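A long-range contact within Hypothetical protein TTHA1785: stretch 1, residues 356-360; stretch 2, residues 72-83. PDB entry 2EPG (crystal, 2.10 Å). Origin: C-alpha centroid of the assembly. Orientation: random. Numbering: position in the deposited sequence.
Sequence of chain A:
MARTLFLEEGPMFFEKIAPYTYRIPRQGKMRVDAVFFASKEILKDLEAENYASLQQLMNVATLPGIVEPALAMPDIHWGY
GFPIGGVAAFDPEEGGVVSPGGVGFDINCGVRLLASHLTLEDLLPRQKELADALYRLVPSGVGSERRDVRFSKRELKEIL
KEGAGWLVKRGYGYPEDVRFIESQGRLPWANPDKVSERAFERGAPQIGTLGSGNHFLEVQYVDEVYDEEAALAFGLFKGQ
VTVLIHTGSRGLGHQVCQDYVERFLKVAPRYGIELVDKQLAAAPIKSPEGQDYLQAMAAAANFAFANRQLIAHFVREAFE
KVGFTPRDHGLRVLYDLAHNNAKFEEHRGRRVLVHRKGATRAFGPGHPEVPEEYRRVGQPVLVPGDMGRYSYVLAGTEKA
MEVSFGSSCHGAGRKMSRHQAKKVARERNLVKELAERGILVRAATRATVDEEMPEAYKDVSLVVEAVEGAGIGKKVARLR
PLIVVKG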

ATOM      1  N   ARG A 356       1.143   8.698  -3.627  1.00 23.03           N
ATOM      2  CA  ARG A 356       0.008   8.018  -3.033  1.00 24.29           C
ATOM      3  C   ARG A 356       0.376   7.720  -1.603  1.00 23.49           C
ATOM      4  O   ARG A 356       1.293   6.948  -1.351  1.00 24.25           O
ATOM      5  CB  ARG A 356      -0.304   6.695  -3.763  1.00 20.84           C
ATOM      6  CG  ARG A 356      -0.784   6.830  -5.225  1.00 22.70           C
ATOM      7  CD  ARG A 356      -1.423   5.517  -5.735  1.00 22.01           C
ATOM      8  NE  ARG A 356      -1.890   5.604  -7.117  1.00 24.33           N
ATOM      9  CZ  ARG A 356      -1.136   5.360  -8.189  1.00 23.34           C
ATOM     10  NH1 ARG A 356      -1.655   5.474  -9.403  1.00 21.48           N
ATOM     11  NH2 ARG A 356       0.139   5.000  -8.058  1.00 24.81           N
ATOM     12  N   LYS A 357      -0.319   8.354  -0.670  1.00 25.15           N
ATOM     13  CA  LYS A 357      -0.080   8.117   0.747  1.00 27.44           C
ATOM     14  C   LYS A 357      -1.390   7.585   1.273  1.00 26.33           C
ATOM     15  O   LYS A 357      -2.390   8.309   1.288  1.00 26.41           O
ATOM     16  CB  LYS A 357       0.264   9.406   1.501  1.00 28.49           C
ATOM     17  CG  LYS A 357       0.774   9.114   2.920  1.00 32.18           C
ATOM     18  CD  LYS A 357       0.521  10.229   3.930  1.00 33.19           C
ATOM     19  CE  LYS A 357       0.970  11.583   3.450  1.00 32.27           C
ATOM     20  NZ  LYS A 357       0.973  12.596   4.538  1.00 33.51           N
ATOM     21  N   GLY A 358      -1.392   6.329   1.701  1.00 27.09           N
ATOM     22  CA  GLY A 358      -2.620   5.731   2.200  1.00 27.83           C
ATOM     23  C   GLY A 358      -3.655   5.607   1.093  1.00 29.71           C
ATOM     24  O   GLY A 358      -4.831   5.922   1.276  1.00 29.99           O
ATOM     25  N   ALA A 359      -3.201   5.178  -0.074  1.00 27.37           N
ATOM     26  CA  ALA A 359      -4.073   4.989  -1.225  1.00 27.88           C
ATOM     27  C   ALA A 359      -3.319   3.992  -2.080  1.00 28.07           C
ATOM     28  O   ALA A 359      -2.096   3.846  -1.951  1.00 27.40           O
ATOM     29  CB  ALA A 359      -4.282   6.299  -1.976  1.00 24.23           C
ATOM     30  N   THR A 360      -4.046   3.300  -2.941  1.00 28.35           N
ATOM     31  CA  THR A 360      -3.456   2.265  -3.773  1.00 26.69           C
ATOM     32  C   THR A 360      -3.501   2.539  -5.246  1.00 26.48           C
ATOM     33  O   THR A 360      -4.331   3.309  -5.715  1.00 27.36           O
ATOM     34  CB  THR A 360      -4.195   0.917  -3.580  1.00 28.15           C
ATOM     35  OG1 THR A 360      -5.603   1.116  -3.795  1.00 25.25           O
ATOM     36  CG2 THR A 360      -3.967   0.362  -2.182  1.00 24.58           C
TER
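Stretch 2, residues 72-83: AMPDIHWGYGFP

Residues 72-83 of TTHA1785 lie alongside residues 356-360 of the same chain; touching residues are at least 274 positions apart in sequence, and the two stretches bury 247 Å², both sides summed. Stretch 1 ends a strand at Lys 357 and passes through Gly 358, whose positive phi (65°) by itself favours glycine. Stretch 2 enters as a strand at Ala 72 and Met 73 and turns a corner through a type I beta turn from Met 73 to Ile 76, closed by Ile 76 N to Met 73 O at 3.1 Å; a second strand, on a different sheet or face, includes Ile 76 and His 77, and the chain then loops from Trp 78 to Pro 83. The nearest CA atoms pair Ala 359 with Met 73 (7.0 Å), Gly 358 with Ile 76 (8.3 Å) and Lys 357 with Pro 83 (7.6 Å), so stretch 2 runs past stretch 1 in the opposite sense, with the backbones well apart and a side chain bridging the gap.

The hydrogen bonds between the stretches all come from Lys 357, whose CA-to-CB bond points toward stretch 2 and whose side chain reaches into the 79-83 loop with chi1 t, chi2 t, chi3 m and chi4 t. Its NZ donates to Phe 82 O at 2.6 Å and to Tyr 80 O at 3.1 Å; the ammonium is thus held by main-chain carbonyls rather than by a carboxylate. Within the loop, Phe 82 N makes a weak hydrogen bond to Tyr 80 O, 2.8 Å. Gly 79 leaves room for the amine: an ideal CB there would come within 3.1 Å of Lys 357 NZ and would clash with Phe 82 O at 2.7 Å.

Packing contacts accompany these bonds. Lys 357 CE lies 3.8 Å from Phe 82 CB, although the Phe 82 ring leads away, and 4.0 Å from Pro 83 O. At the other end, Ala 359 CB meets CG of Met 73, a selenomethionine, at 4.0 Å, an apolar contact.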

ATOM      1  N   ALA A  72      -8.189  12.876  -3.030  1.00 27.78           N
ATOM      2  CA  ALA A  72      -8.256  12.251  -1.713  1.00 31.05           C
ATOM      3  C   ALA A  72      -9.348  11.181  -1.726  1.00 31.41           C
ATOM      4  O   ALA A  72     -10.447  11.418  -2.240  1.00 33.18           O
ATOM      5  CB  ALA A  72      -8.562  13.283  -0.641  1.00 27.64           C
HETATM    6  N   MSE A  73      -9.026  10.019  -1.162  1.00 31.84           N
HETATM    7  CA  MSE A  73      -9.932   8.865  -1.059  1.00 35.45           C
HETATM    8  C   MSE A  73     -10.960   9.018   0.073  1.00 35.01           C
HETATM    9  O   MSE A  73     -10.822   9.898   0.925  1.00 35.17           O
HETATM   10  CB  MSE A  73      -9.108   7.587  -0.833  1.00 36.15           C
HETATM   11  CG  MSE A  73      -8.219   7.231  -2.005  1.00 38.00           C
HETATM   12 SE   MSE A  73      -9.304   6.956  -3.585  1.00 51.86          SE
HETATM   13  CE  MSE A  73      -8.197   7.732  -4.921  1.00 34.89           C
ATOM     14  N   PRO A  74     -11.990   8.145   0.110  1.00 35.06           N
ATOM     15  CA  PRO A  74     -13.025   8.216   1.147  1.00 36.47           C
ATOM     16  C   PRO A  74     -12.533   8.115   2.584  1.00 38.18           C
ATOM     17  O   PRO A  74     -13.212   8.577   3.491  1.00 39.91           O
ATOM     18  CB  PRO A  74     -13.974   7.074   0.779  1.00 34.86           C
ATOM     19  CG  PRO A  74     -13.858   7.000  -0.682  1.00 32.94           C
ATOM     20  CD  PRO A  74     -12.345   7.116  -0.879  1.00 34.20           C
ATOM     21  N   ASP A  75     -11.366   7.521   2.807  1.00 39.75           N
ATOM     22  CA  ASP A  75     -10.854   7.410   4.177  1.00 41.98           C
ATOM     23  C   ASP A  75      -9.827   8.472   4.511  1.00 41.69           C
ATOM     24  O   ASP A  75      -8.978   8.257   5.365  1.00 43.15           O
ATOM     25  CB  ASP A  75     -10.215   6.044   4.420  1.00 44.39           C
ATOM     26  CG  ASP A  75      -9.119   5.726   3.420  1.00 46.70           C
ATOM     27  OD1 ASP A  75      -8.412   4.716   3.624  1.00 49.39           O
ATOM     28  OD2 ASP A  75      -8.973   6.472   2.423  1.00 48.06           O
ATOM     29  N   ILE A  76      -9.908   9.615   3.839  1.00 42.40           N
ATOM     30  CA  ILE A  76      -8.979  10.712   4.058  1.00 41.18           C
ATOM     31  C   ILE A  76      -8.999  11.242   5.480  1.00 43.57           C
ATOM     32  O   ILE A  76     -10.058  11.299   6.122  1.00 42.64           O
ATOM     33  CB  ILE A  76      -9.296  11.878   3.120  1.00 40.96           C
ATOM     34  CG1 ILE A  76      -8.397  13.077   3.437  1.00 41.58           C
ATOM     35  CG2 ILE A  76     -10.749  12.278   3.269  1.00 42.22           C
ATOM     36  CD1 ILE A  76      -8.708  14.298   2.581  1.00 42.48           C
ATOM     37  N   HIS A  77      -7.814  11.622   5.964  1.00 44.51           N
ATOM     38  CA  HIS A  77      -7.653  12.207   7.296  1.00 46.22           C
ATOM     39  C   HIS A  77      -6.318  12.923   7.471  1.00 46.11           C
ATOM     40  O   HIS A  77      -5.420  12.805   6.631  1.00 43.05           O
ATOM     41  CB  HIS A  77      -7.832  11.157   8.403  1.00 48.06           C
ATOM     42  CG  HIS A  77      -6.994   9.932   8.232  1.00 50.22           C
ATOM     43  ND1 HIS A  77      -6.129   9.484   9.208  1.00 52.27           N
ATOM     44  CD2 HIS A  77      -6.931   9.027   7.227  1.00 51.16           C
ATOM     45  CE1 HIS A  77      -5.572   8.352   8.812  1.00 54.02           C
ATOM     46  NE2 HIS A  77      -6.043   8.053   7.613  1.00 53.53           N
ATOM     47  N   TRP A  78      -6.209  13.670   8.571  1.00 46.79           N
ATOM     48  CA  TRP A  78      -5.015  14.448   8.888  1.00 47.77           C
ATOM     49  C   TRP A  78      -3.716  13.659   8.724  1.00 46.06           C
ATOM     50  O   TRP A  78      -3.596  12.527   9.186  1.00 45.65           O
ATOM     51  CB  TRP A  78      -5.097  14.995  10.322  1.00 52.28           C
ATOM     52  CG  TRP A  78      -4.077  16.063  10.586  1.00 57.48           C
ATOM     53  CD1 TRP A  78      -4.234  17.413  10.400  1.00 59.32           C
ATOM     54  CD2 TRP A  78      -2.700  15.867  10.938  1.00 59.97           C
ATOM     55  NE1 TRP A  78      -3.038  18.064  10.604  1.00 61.41           N
ATOM     56  CE2 TRP A  78      -2.078  17.140  10.934  1.00 61.60           C
ATOM     57  CE3 TRP A  78      -1.925  14.736  11.247  1.00 61.93           C
ATOM     58  CZ2 TRP A  78      -0.714  17.315  11.229  1.00 63.21           C
ATOM     59  CZ3 TRP A  78      -0.565  14.909  11.539  1.00 63.73           C
ATOM     60  CH2 TRP A  78       0.023  16.194  11.525  1.00 64.05           C
ATOM     61  N   GLY A  79      -2.744  14.276   8.060  1.00 44.69           N
ATOM     62  CA  GLY A  79      -1.455  13.639   7.853  1.00 44.02           C
ATOM     63  C   GLY A  79      -0.314  14.640   7.890  1.00 42.83           C
ATOM     64  O   GLY A  79      -0.507  15.801   8.238  1.00 44.22           O
ATOM     65  N   TYR A  80       0.882  14.189   7.538  1.00 42.76           N
ATOM     66  CA  TYR A  80       2.057  15.050   7.518  1.00 42.22           C
ATOM     67  C   TYR A  80       2.129  15.786   6.174  1.00 39.29           C
ATOM     68  O   TYR A  80       2.556  15.221   5.165  1.00 38.00           O
ATOM     69  CB  TYR A  80       3.316  14.202   7.714  1.00 45.96           C
ATOM     70  CG  TYR A  80       4.581  15.009   7.902  1.00 51.53           C
ATOM     71  CD1 TYR A  80       4.868  15.613   9.128  1.00 53.09           C
ATOM     72  CD2 TYR A  80       5.480  15.191   6.847  1.00 53.61           C
ATOM     73  CE1 TYR A  80       6.024  16.379   9.301  1.00 56.08           C
ATOM     74  CE2 TYR A  80       6.636  15.956   7.006  1.00 56.92           C
ATOM     75  CZ  TYR A  80       6.902  16.548   8.237  1.00 57.22           C
ATOM     76  OH  TYR A  80       8.044  17.302   8.405  1.00 59.97           O
ATOM     77  N   GLY A  81       1.716  17.047   6.162  1.00 37.03           N
ATOM     78  CA  GLY A  81       1.740  17.818   4.925  1.00 36.40           C
ATOM     79  C   GLY A  81       0.591  17.400   4.023  1.00 34.90           C
ATOM     80  O   GLY A  81      -0.423  18.096   3.940  1.00 34.66           O
ATOM     81  N   PHE A  82       0.758  16.272   3.334  1.00 33.46           N
ATOM     82  CA  PHE A  82      -0.291  15.742   2.461  1.00 31.88           C
ATOM     83  C   PHE A  82      -1.260  14.985   3.355  1.00 31.43           C
ATOM     84  O   PHE A  82      -0.861  14.460   4.404  1.00 30.62           O
ATOM     85  CB  PHE A  82       0.278  14.734   1.451  1.00 32.69           C
ATOM     86  CG  PHE A  82       1.036  15.354   0.305  1.00 34.72           C
ATOM     87  CD1 PHE A  82       2.095  16.220   0.532  1.00 34.17           C
ATOM     88  CD2 PHE A  82       0.693  15.050  -1.012  1.00 35.64           C
ATOM     89  CE1 PHE A  82       2.802  16.773  -0.536  1.00 35.85           C
ATOM     90  CE2 PHE A  82       1.395  15.602  -2.086  1.00 32.88           C
ATOM     91  CZ  PHE A  82       2.445  16.458  -1.849  1.00 34.12           C
ATOM     92  N   PRO A  83      -2.549  14.921   2.975  1.00 30.10           N
ATOM     93  CA  PRO A  83      -3.479  14.172   3.829  1.00 29.98           C
ATOM     94  C   PRO A  83      -3.311  12.675   3.591  1.00 30.89           C
ATOM     95  O   PRO A  83      -2.817  12.254   2.544  1.00 29.29           O
ATOM     96  CB  PRO A  83      -4.849  14.661   3.366  1.00 29.60           C
ATOM     97  CG  PRO A  83      -4.615  14.927   1.897  1.00 29.80           C
ATOM     98  CD  PRO A  83      -3.285  15.661   1.933  1.00 29.91           C
TER